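Long-range contacts in NAD nucleotidase (Haemophilus influenzae, PDB 3ZU0), which degrades NAD to adenosine and nicotinamide riboside and hydrolyses nucleoside 5'-monophosphates, AMP best of all, probably with zinc as cofactor: residues G359-S364 with K551-H556; Y427-F432 with E547-F552; G433-T438 with T513-A518. All coordinates share one frame; numbering follows the deposited sequence.

Contact 1: G359-S364 with K551-H556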
loop_
_atom_site.group_PDB
_atom_site.type_symbol
_atom_site.label_atom_id
_atom_site.label_comp_id
_atom_site.label_asym_id
_atom_site.label_seq_id
_atom_site.Cartn_x
_atom_site.Cartn_y
_atom_site.Cartn_z
ATOM N N GLY A 359 30.795 26.943 -26.669
ATOM C CA GLY A 359 30.257 27.295 -27.966
ATOM C C GLY A 359 29.492 28.590 -27.983
ATOM O O GLY A 359 29.423 29.317 -26.977
ATOM N N VAL A 360 28.907 28.873 -29.143
ATOM C CA VAL A 360 28.149 30.088 -29.351
ATOM C C VAL A 360 26.890 29.797 -30.129
ATOM O O VAL A 360 26.921 29.116 -31.151
ATOM C CB VAL A 360 28.987 31.130 -30.137
ATOM C CG1 VAL A 360 28.192 32.409 -30.322
ATOM C CG2 VAL A 360 30.283 31.406 -29.391
ATOM N N ILE A 361 25.781 30.328 -29.637
ATOM C CA ILE A 361 24.511 30.268 -30.340
ATOM C C ILE A 361 24.165 31.653 -30.845
ATOM O O ILE A 361 24.354 32.629 -30.133
ATOM C CB ILE A 361 23.391 29.794 -29.405
ATOM C CG1 ILE A 361 23.755 28.431 -28.797
ATOM C CG2 ILE A 361 22.044 29.725 -30.156
ATOM C CD1 ILE A 361 22.631 27.791 -27.985
ATOM N N THR A 362 23.673 31.734 -32.080
ATOM C CA THR A 362 23.288 33.010 -32.670
ATOM C C THR A 362 21.783 33.111 -32.814
ATOM O O THR A 362 21.092 32.109 -32.830
ATOM C CB THR A 362 23.909 33.202 -34.062
ATOM O OG1 THR A 362 23.394 32.204 -34.961
ATOM C CG2 THR A 362 25.439 33.100 -33.977
ATOM N N GLY A 363 21.271 34.328 -32.907
ATOM C CA GLY A 363 19.885 34.514 -33.278
ATOM C C GLY A 363 18.954 34.890 -32.143
ATOM O O GLY A 363 19.155 35.892 -31.462
ATOM N N SER A 364 17.936 34.065 -31.947
ATOM C CA SER A 364 16.843 34.352 -31.035
ATOM C C SER A 364 16.863 33.407 -29.826
ATOM O O SER A 364 17.283 32.255 -29.938
ATOM C CB SER A 364 15.502 34.191 -31.781
ATOM O OG SER A 364 15.515 34.832 -33.053
ATOM N N LYS A 551 30.044 18.456 -26.762
ATOM C CA LYS A 551 30.694 18.053 -28.002
ATOM C C LYS A 551 29.972 18.652 -29.211
ATOM O O LYS A 551 30.611 19.179 -30.120
ATOM C CB LYS A 551 30.766 16.527 -28.102
ATOM C CG LYS A 551 31.340 16.008 -29.399
ATOM C CD LYS A 551 31.549 14.492 -29.344
ATOM C CE LYS A 551 31.719 13.902 -30.746
ATOM N NZ LYS A 551 32.742 14.638 -31.545
ATOM N N PHE A 552 28.640 18.599 -29.212
ATOM C CA PHE A 552 27.871 19.189 -30.304
ATOM C C PHE A 552 28.224 20.663 -30.491
ATOM O O PHE A 552 28.477 21.108 -31.608
ATOM C CB PHE A 552 26.365 19.039 -30.063
ATOM C CG PHE A 552 25.517 19.661 -31.142
ATOM C CD1 PHE A 552 25.222 21.019 -31.113
ATOM C CD2 PHE A 552 25.040 18.900 -32.191
ATOM C CE1 PHE A 552 24.456 21.599 -32.100
ATOM C CE2 PHE A 552 24.273 19.468 -33.186
ATOM C CZ PHE A 552 23.983 20.822 -33.146
ATOM N N MET A 553 28.223 21.419 -29.396
ATOM C CA MET A 553 28.471 22.845 -29.457
ATOM C C MET A 553 29.887 23.131 -29.968
ATOM O O MET A 553 30.103 24.091 -30.698
ATOM C CB MET A 553 28.297 23.490 -28.077
ATOM C CG MET A 553 26.862 23.501 -27.562
ATOM S SD MET A 553 25.756 24.250 -28.774
ATOM C CE MET A 553 26.452 25.908 -28.839
ATOM N N LYS A 554 30.851 22.316 -29.549
ATOM C CA LYS A 554 32.226 22.526 -29.983
ATOM C C LYS A 554 32.359 22.290 -31.477
ATOM O O LYS A 554 33.193 22.913 -32.138
ATOM C CB LYS A 554 33.192 21.620 -29.213
ATOM C CG LYS A 554 33.450 22.044 -27.770
ATOM C CD LYS A 554 34.675 21.324 -27.224
ATOM C CE LYS A 554 34.821 21.489 -25.725
ATOM N NZ LYS A 554 35.281 20.200 -25.125
ATOM N N LYS A 555 31.530 21.393 -32.006
ATOM C CA LYS A 555 31.567 21.051 -33.421
ATOM C C LYS A 555 30.615 21.894 -34.273
ATOM O O LYS A 555 30.567 21.725 -35.483
ATOM C CB LYS A 555 31.263 19.564 -33.626
ATOM C CG LYS A 555 32.209 18.633 -32.879
ATOM C CD LYS A 555 32.274 17.261 -33.547
ATOM C CE LYS A 555 30.961 16.916 -34.225
ATOM N NZ LYS A 555 31.034 15.646 -35.003
ATOM N N HIS A 556 29.865 22.798 -33.646
ATOM C CA HIS A 556 28.965 23.685 -34.374
ATOM C C HIS A 556 29.148 25.153 -33.993
ATOM O O HIS A 556 28.269 25.758 -33.374
ATOM C CB HIS A 556 27.499 23.267 -34.170
ATOM C CG HIS A 556 27.171 21.922 -34.743
ATOM N ND1 HIS A 556 27.504 20.743 -34.113
ATOM C CD2 HIS A 556 26.555 21.572 -35.894
ATOM C CE1 HIS A 556 27.118 19.723 -34.856
ATOM N NE2 HIS A 556 26.532 20.199 -35.940
HETATM O O HOH W 1 29.167 26.600 -31.050
#
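Met553 lays its terminal methyl against strand segment 359-362, where CE comes to 3.7 Å from Ile361 CG1 and 3.9 Å from the backbone N of Val360. Two successive bends fold the chain over to reach there (chi2 -54°, chi3 -62°), and the two apolar side chains cross at about a right angle. Gly359 is the nearest backbone neighbour, its CA 5.0 Å from that of Met553, close enough that the helix side chain packs directly on the strand's main chain. The polar part of the contact runs through one water. It accepts from Val360 N at 3.0 Å and lies 2.7 Å from Met553 O and 2.6 Å from His556 O, placed to donate to either, though more acceptors surround it than it has protons. The end of segment 551-556 is braced from within: His556 ND1 donates to Phe552 O (2.7 Å), a bond lying in the imidazole plane, while the imidazole and the Phe552 ring lie over each other's faces. The segment axes cross at 72°, 7.4 Å apart at closest, so only a short length of each is in touch. Strand 357-362 runs between strands 419-422 and 559-560 in a small three-stranded sheet; helix 545-555 covers it here, with Met553 also touching Val421, while Phe552 and His556 pack against helix 386-398.

Contact 2: Y427-F432 with E547-F552. With A12 (phosphomethylphosphonic acid adenosyl ester), chain F.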
loop_
_atom_site.group_PDB
_atom_site.type_symbol
_atom_site.label_atom_id
_atom_site.label_comp_id
_atom_site.label_asym_id
_atom_site.label_seq_id
_atom_site.Cartn_x
_atom_site.Cartn_y
_atom_site.Cartn_z
ATOM N N TYR A 427 25.325 21.923 -18.087
ATOM C CA TYR A 427 24.855 21.181 -16.919
ATOM C C TYR A 427 23.663 21.828 -16.225
ATOM O O TYR A 427 23.076 21.229 -15.335
ATOM C CB TYR A 427 26.015 20.909 -15.943
ATOM C CG TYR A 427 26.914 19.815 -16.492
ATOM C CD1 TYR A 427 26.607 18.474 -16.296
ATOM C CD2 TYR A 427 28.028 20.124 -17.265
ATOM C CE1 TYR A 427 27.401 17.468 -16.827
ATOM C CE2 TYR A 427 28.825 19.130 -17.795
ATOM C CZ TYR A 427 28.517 17.807 -17.575
ATOM O OH TYR A 427 29.322 16.823 -18.114
ATOM N N THR A 428 23.308 23.042 -16.639
ATOM C CA THR A 428 22.080 23.682 -16.166
ATOM C C THR A 428 20.916 23.186 -17.029
ATOM O O THR A 428 19.862 22.808 -16.509
ATOM C CB THR A 428 22.172 25.224 -16.229
ATOM O OG1 THR A 428 23.151 25.680 -15.293
ATOM C CG2 THR A 428 20.835 25.891 -15.904
ATOM N N PHE A 429 21.118 23.173 -18.342
ATOM C CA PHE A 429 20.107 22.640 -19.270
ATOM C C PHE A 429 19.869 21.152 -19.010
ATOM O O PHE A 429 18.732 20.685 -19.020
ATOM C CB PHE A 429 20.545 22.802 -20.737
ATOM C CG PHE A 429 20.986 24.202 -21.114
ATOM C CD1 PHE A 429 20.624 25.304 -20.354
ATOM C CD2 PHE A 429 21.773 24.398 -22.243
ATOM C CE1 PHE A 429 21.048 26.577 -20.715
ATOM C CE2 PHE A 429 22.197 25.659 -22.611
ATOM C CZ PHE A 429 21.834 26.755 -21.853
ATOM N N LEU A 430 20.954 20.410 -18.781
ATOM C CA LEU A 430 20.924 18.942 -18.754
ATOM C C LEU A 430 21.572 18.393 -17.485
ATOM O O LEU A 430 22.735 17.986 -17.486
ATOM C CB LEU A 430 21.653 18.380 -19.971
ATOM C CG LEU A 430 21.038 18.688 -21.350
ATOM C CD1 LEU A 430 21.998 18.271 -22.453
ATOM C CD2 LEU A 430 19.711 17.978 -21.539
ATOM N N PRO A 431 20.816 18.386 -16.384
ATOM C CA PRO A 431 21.487 18.133 -15.110
ATOM C C PRO A 431 21.404 16.689 -14.652
ATOM O O PRO A 431 21.929 16.386 -13.584
ATOM C CB PRO A 431 20.714 19.033 -14.142
ATOM C CG PRO A 431 19.294 19.032 -14.699
ATOM C CD PRO A 431 19.458 18.943 -16.214
ATOM N N PHE A 432 20.761 15.820 -15.427
ATOM C CA PHE A 432 20.346 14.524 -14.894
ATOM C C PHE A 432 21.333 13.389 -15.118
ATOM O O PHE A 432 21.226 12.340 -14.489
ATOM C CB PHE A 432 18.978 14.136 -15.447
ATOM C CG PHE A 432 17.865 15.013 -14.956
ATOM C CD1 PHE A 432 17.533 15.036 -13.619
ATOM C CD2 PHE A 432 17.159 15.813 -15.827
ATOM C CE1 PHE A 432 16.501 15.841 -13.150
ATOM C CE2 PHE A 432 16.122 16.607 -15.377
ATOM C CZ PHE A 432 15.794 16.627 -14.033
ATOM N N GLU A 547 27.673 15.797 -21.823
ATOM C CA GLU A 547 28.942 15.655 -22.519
ATOM C C GLU A 547 28.732 15.682 -24.032
ATOM O O GLU A 547 29.440 16.379 -24.755
ATOM C CB GLU A 547 29.635 14.358 -22.087
ATOM C CG GLU A 547 30.230 14.426 -20.689
ATOM C CD GLU A 547 29.413 13.666 -19.620
ATOM O OE1 GLU A 547 28.233 14.057 -19.322
ATOM O OE2 GLU A 547 29.978 12.680 -19.067
ATOM N N SER A 548 27.734 14.939 -24.493
ATOM C CA SER A 548 27.354 14.899 -25.901
ATOM C C SER A 548 26.915 16.268 -26.432
ATOM O O SER A 548 27.201 16.615 -27.579
ATOM C CB SER A 548 26.234 13.871 -26.100
ATOM O OG SER A 548 25.530 14.084 -27.317
ATOM N N PHE A 549 26.212 17.036 -25.601
ATOM C CA PHE A 549 25.791 18.388 -25.958
ATOM C C PHE A 549 26.991 19.344 -26.074
ATOM O O PHE A 549 27.057 20.174 -26.971
ATOM C CB PHE A 549 24.789 18.912 -24.922
ATOM C CG PHE A 549 24.463 20.363 -25.081
ATOM C CD1 PHE A 549 23.549 20.782 -26.040
ATOM C CD2 PHE A 549 25.074 21.312 -24.285
ATOM C CE1 PHE A 549 23.259 22.118 -26.196
ATOM C CE2 PHE A 549 24.783 22.649 -24.443
ATOM C CZ PHE A 549 23.876 23.049 -25.394
ATOM N N ILE A 550 27.935 19.219 -25.154
ATOM C CA ILE A 550 29.121 20.039 -25.169
ATOM C C ILE A 550 29.915 19.737 -26.439
ATOM O O ILE A 550 30.378 20.647 -27.122
ATOM C CB ILE A 550 29.974 19.792 -23.919
ATOM C CG1 ILE A 550 29.309 20.454 -22.692
ATOM C CG2 ILE A 550 31.408 20.297 -24.129
ATOM C CD1 ILE A 550 29.967 20.081 -21.362
ATOM N N LYS A 551 30.044 18.456 -26.762
ATOM C CA LYS A 551 30.694 18.053 -28.002
ATOM C C LYS A 551 29.972 18.652 -29.211
ATOM O O LYS A 551 30.611 19.179 -30.120
ATOM C CB LYS A 551 30.766 16.527 -28.102
ATOM C CG LYS A 551 31.340 16.008 -29.399
ATOM C CD LYS A 551 31.549 14.492 -29.344
ATOM C CE LYS A 551 31.719 13.902 -30.746
ATOM N NZ LYS A 551 32.742 14.638 -31.545
ATOM N N PHE A 552 28.640 18.599 -29.212
ATOM C CA PHE A 552 27.871 19.189 -30.304
ATOM C C PHE A 552 28.224 20.663 -30.491
ATOM O O PHE A 552 28.477 21.108 -31.608
ATOM C CB PHE A 552 26.365 19.039 -30.063
ATOM C CG PHE A 552 25.517 19.661 -31.142
ATOM C CD1 PHE A 552 25.222 21.019 -31.113
ATOM C CD2 PHE A 552 25.040 18.900 -32.191
ATOM C CE1 PHE A 552 24.456 21.599 -32.100
ATOM C CE2 PHE A 552 24.273 19.468 -33.186
ATOM C CZ PHE A 552 23.983 20.822 -33.146
HETATM P PB A12 F . 11.042 20.372 -9.740
HETATM O O1B A12 F . 11.015 21.806 -10.387
HETATM O O2B A12 F . 12.308 19.702 -10.228
HETATM O O3B A12 F . 11.066 20.461 -8.263
HETATM P PA A12 F . 9.649 18.915 -11.895
HETATM O O1A A12 F . 10.794 19.696 -12.574
HETATM O O2A A12 F . 8.293 18.864 -12.650
HETATM C C3A A12 F . 9.709 19.454 -10.281
HETATM O "O5'" A12 F . 10.385 17.505 -11.541
HETATM C "C5'" A12 F . 9.988 16.360 -12.212
HETATM C "C4'" A12 F . 10.259 16.285 -13.626
HETATM O "O4'" A12 F . 11.705 16.248 -13.787
HETATM C "C3'" A12 F . 9.881 14.979 -14.178
HETATM O "O3'" A12 F . 8.552 14.859 -14.480
HETATM C "C2'" A12 F . 10.741 14.853 -15.388
HETATM O "O2'" A12 F . 10.179 15.472 -16.472
HETATM C "C1'" A12 F . 11.995 15.538 -14.974
HETATM N N9 A12 F . 13.028 14.571 -14.717
HETATM C C8 A12 F . 13.326 14.011 -13.519
HETATM N N7 A12 F . 14.330 13.164 -13.724
HETATM C C5 A12 F . 14.693 13.185 -15.060
HETATM C C6 A12 F . 15.680 12.523 -15.842
HETATM N N6 A12 F . 16.574 11.584 -15.313
HETATM N N1 A12 F . 15.747 12.812 -17.131
HETATM C C2 A12 F . 14.916 13.673 -17.699
HETATM N N3 A12 F . 13.969 14.320 -17.002
HETATM C C4 A12 F . 13.853 14.082 -15.689
#
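This is a buried, largely apolar contact between the C-terminal end of helix 423-429, with the turn that follows it, and helix 545-555, in the C-terminal domain. Phe549 is its centre. With CG anti to the backbone N (chi1 171°), the ring extends toward Phe429 and Leu430: Phe549 CZ meets the edge of the Phe429 ring, 4.0 Å from CD2, and Leu430 CD1 rests 3.8 Å from Phe549 CB. The two phenyl planes are 77° apart, but their centroids lie 6.0 Å from each other in an oblique pairing. Ile391 of helix 386-398 also touches Phe549. Two residues beyond Leu430 the chain reaches the substrate pocket: in this 5'-nucleotidase family the C-terminal domain supplies the nucleoside site, and here Phe432 covers one face of the bound adenine, its CE2 3.4 Å from C4 of A12, while Pro431 CG packs on the opposite face of the phenyl ring. Arg413, whose NH2 is hydrogen-bonded to A12, bonds through its backbone to Phe429 and touches Phe432. Tyr427 makes the second half of the contact. Its CE2 lies 3.9 Å from Ile550 CD1, the side chains crossing at about a right angle, and its hydroxyl OH approaches Glu547 OE1 to 3.2 Å. The carboxylate gets there through a bend in the glutamate chain (chi2 104°), and Tyr427 also touches Leu76 and Thr79 of helix 76-79.

Contact 3: G433-T438 with T513-A518. With A12 (phosphomethylphosphonic acid adenosyl ester), chain F.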
loop_
_atom_site.group_PDB
_atom_site.type_symbol
_atom_site.label_atom_id
_atom_site.label_comp_id
_atom_site.label_asym_id
_atom_site.label_seq_id
_atom_site.Cartn_x
_atom_site.Cartn_y
_atom_site.Cartn_z
ATOM N N GLY A 433 22.276 13.585 -16.026
ATOM C CA GLY A 433 23.290 12.584 -16.281
ATOM C C GLY A 433 22.728 11.332 -16.919
ATOM O O GLY A 433 23.200 10.233 -16.649
ATOM N N ASN A 434 21.707 11.487 -17.753
ATOM C CA ASN A 434 21.211 10.377 -18.552
ATOM C C ASN A 434 22.211 10.041 -19.634
ATOM O O ASN A 434 22.949 10.900 -20.072
ATOM C CB ASN A 434 19.912 10.748 -19.279
ATOM C CG ASN A 434 18.802 11.147 -18.345
ATOM O OD1 ASN A 434 18.077 12.120 -18.617
ATOM N ND2 ASN A 434 18.658 10.413 -17.236
ATOM N N THR A 435 22.203 8.798 -20.096
ATOM C CA THR A 435 22.870 8.472 -21.349
ATOM C C THR A 435 21.821 8.423 -22.444
ATOM O O THR A 435 20.621 8.438 -22.156
ATOM C CB THR A 435 23.586 7.135 -21.257
ATOM O OG1 THR A 435 22.660 6.152 -20.797
ATOM C CG2 THR A 435 24.746 7.236 -20.268
ATOM N N LEU A 436 22.250 8.386 -23.702
ATOM C CA LEU A 436 21.286 8.310 -24.798
ATOM C C LEU A 436 20.906 6.855 -25.079
ATOM O O LEU A 436 21.703 5.959 -24.847
ATOM C CB LEU A 436 21.818 8.998 -26.057
ATOM C CG LEU A 436 22.347 10.419 -25.842
ATOM C CD1 LEU A 436 22.804 11.019 -27.165
ATOM C CD2 LEU A 436 21.290 11.298 -25.190
ATOM N N TYR A 437 19.692 6.634 -25.570
ATOM C CA TYR A 437 19.148 5.295 -25.717
ATOM C C TYR A 437 18.389 5.225 -27.039
ATOM O O TYR A 437 17.786 6.208 -27.446
ATOM C CB TYR A 437 18.209 5.006 -24.538
ATOM C CG TYR A 437 17.894 3.546 -24.314
ATOM C CD1 TYR A 437 16.941 2.899 -25.095
ATOM C CD2 TYR A 437 18.548 2.815 -23.329
ATOM C CE1 TYR A 437 16.648 1.563 -24.906
ATOM C CE2 TYR A 437 18.259 1.470 -23.134
ATOM C CZ TYR A 437 17.301 0.852 -23.931
ATOM O OH TYR A 437 16.986 -0.473 -23.759
ATOM N N THR A 438 18.432 4.078 -27.724
ATOM C CA THR A 438 17.708 3.918 -28.991
ATOM C C THR A 438 16.831 2.660 -29.036
ATOM O O THR A 438 17.161 1.640 -28.437
ATOM C CB THR A 438 18.664 3.879 -30.210
ATOM O OG1 THR A 438 19.488 2.707 -30.144
ATOM C CG2 THR A 438 19.551 5.124 -30.263
ATOM N N THR A 513 16.429 8.631 -27.843
ATOM C CA THR A 513 15.828 9.329 -26.708
ATOM C C THR A 513 16.775 9.240 -25.514
ATOM O O THR A 513 17.897 8.773 -25.666
ATOM C CB THR A 513 14.433 8.764 -26.381
ATOM O OG1 THR A 513 13.779 9.603 -25.413
ATOM C CG2 THR A 513 14.512 7.293 -25.900
ATOM N N ASN A 514 16.371 9.723 -24.341
ATOM C CA ASN A 514 17.243 9.592 -23.175
ATOM C C ASN A 514 16.858 8.353 -22.359
ATOM O O ASN A 514 15.722 7.868 -22.444
ATOM C CB ASN A 514 17.220 10.864 -22.312
ATOM C CG ASN A 514 15.879 11.091 -21.643
ATOM O OD1 ASN A 514 15.468 10.312 -20.795
ATOM N ND2 ASN A 514 15.192 12.155 -22.022
ATOM N N ALA A 515 17.808 7.824 -21.597
ATOM C CA ALA A 515 17.579 6.590 -20.834
ATOM C C ALA A 515 16.429 6.679 -19.824
ATOM O O ALA A 515 15.785 5.676 -19.524
ATOM C CB ALA A 515 18.864 6.147 -20.142
ATOM N N TYR A 516 16.176 7.873 -19.297
ATOM C CA TYR A 516 15.074 8.082 -18.349
ATOM C C TYR A 516 13.708 7.688 -18.930
ATOM O O TYR A 516 13.056 6.739 -18.441
ATOM C CB TYR A 516 15.107 9.534 -17.854
ATOM C CG TYR A 516 13.948 10.025 -17.024
ATOM C CD1 TYR A 516 13.842 9.718 -15.655
ATOM C CD2 TYR A 516 13.002 10.864 -17.578
ATOM C CE1 TYR A 516 12.780 10.214 -14.887
ATOM C CE2 TYR A 516 11.948 11.356 -16.824
ATOM C CZ TYR A 516 11.838 11.027 -15.489
ATOM O OH TYR A 516 10.800 11.552 -14.768
ATOM N N VAL A 517 13.271 8.369 -19.982
ATOM C CA VAL A 517 12.002 7.996 -20.587
ATOM C C VAL A 517 12.049 6.633 -21.275
ATOM O O VAL A 517 11.006 5.982 -21.448
ATOM C CB VAL A 517 11.442 9.072 -21.545
ATOM C CG1 VAL A 517 11.219 10.386 -20.774
ATOM C CG2 VAL A 517 12.348 9.268 -22.769
ATOM N N ALA A 518 13.250 6.199 -21.660
ATOM C CA ALA A 518 13.412 4.895 -22.295
ATOM C C ALA A 518 12.993 3.770 -21.354
ATOM O O ALA A 518 12.595 2.704 -21.800
ATOM C CB ALA A 518 14.839 4.692 -22.764
HETATM P PB A12 F . 11.042 20.372 -9.740
HETATM O O1B A12 F . 11.015 21.806 -10.387
HETATM O O2B A12 F . 12.308 19.702 -10.228
HETATM O O3B A12 F . 11.066 20.461 -8.263
HETATM P PA A12 F . 9.649 18.915 -11.895
HETATM O O1A A12 F . 10.794 19.696 -12.574
HETATM O O2A A12 F . 8.293 18.864 -12.650
HETATM C C3A A12 F . 9.709 19.454 -10.281
HETATM O "O5'" A12 F . 10.385 17.505 -11.541
HETATM C "C5'" A12 F . 9.988 16.360 -12.212
HETATM C "C4'" A12 F . 10.259 16.285 -13.626
HETATM O "O4'" A12 F . 11.705 16.248 -13.787
HETATM C "C3'" A12 F . 9.881 14.979 -14.178
HETATM O "O3'" A12 F . 8.552 14.859 -14.480
HETATM C "C2'" A12 F . 10.741 14.853 -15.388
HETATM O "O2'" A12 F . 10.179 15.472 -16.472
HETATM C "C1'" A12 F . 11.995 15.538 -14.974
HETATM N N9 A12 F . 13.028 14.571 -14.717
HETATM C C8 A12 F . 13.326 14.011 -13.519
HETATM N N7 A12 F . 14.330 13.164 -13.724
HETATM C C5 A12 F . 14.693 13.185 -15.060
HETATM C C6 A12 F . 15.680 12.523 -15.842
HETATM N N6 A12 F . 16.574 11.584 -15.313
HETATM N N1 A12 F . 15.747 12.812 -17.131
HETATM C C2 A12 F . 14.916 13.673 -17.699
HETATM N N3 A12 F . 13.969 14.320 -17.002
HETATM C C4 A12 F . 13.853 14.082 -15.689
#
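The adenine pocket of the C-terminal nucleotidase domain is built here on the antiparallel pairing of strands 435-442 and 508-514, neighbours in a mixed five-stranded sheet. Tyr437 and Thr513 form a hydrogen-bonded pair: Tyr437 N donates to Thr513 O and Thr513 N to Tyr437 O, both 2.8 Å. Leu436 and Asn514 follow as a non-hydrogen-bonded pair, and Ala515 N then bonds to Thr435 O (2.9 Å), nearly in line with the carbonyl. That last bond spans the change from strand to helix, since Ala515 already opens the short helix 515-518. Asn514 is its N-cap: CG sits between the backbone N and the carbonyl carbon (chi1 67°), which turns OD1 back to accept from Val517 N at 3.0 Å. The other end of that amide is held by Gln407, through Asn514 ND2. Thus the sheet pairing and the cap together fix the start of the helix that carries Tyr516, which stacks on the bound adenine. The Tyr516 ring lies flat against the base of A12, with CG 3.3 Å from C6; its hydroxyl is hydrogen-bonded to Ser167 O. With Phe432 on the other face, the base is held in an aromatic sandwich. Asn434, preceding its strand, brings its amide group to the Watson-Crick edge of the adenine, next to Tyr516, the amide and phenol planes 19° apart. At the last residue of the helix, Ala518 makes a CH-pi contact: its CB lies over the face of the Tyr437 ring, 4.0 Å from the centroid and 29° off the normal.

Following the chain from the N terminus, strand 357-362 comes first, and contact 1 closes the longest loop when helix 545-555 returns to it. Next comes helix 423-429, whose end and following turn meet the same helix a little earlier along it, so contact 2 lies within the span of contact 1, and the two share Lys551 and Phe552. Strand 435-442 follows at once; its pairing with 508-514 closes the shortest loop, contact 3, inside both others. Helix 545-555 thus joins the small three-stranded sheet to helix 423-429. Ser548 on it touches Leu436, linking contacts 2 and 3, which also share the bound A12.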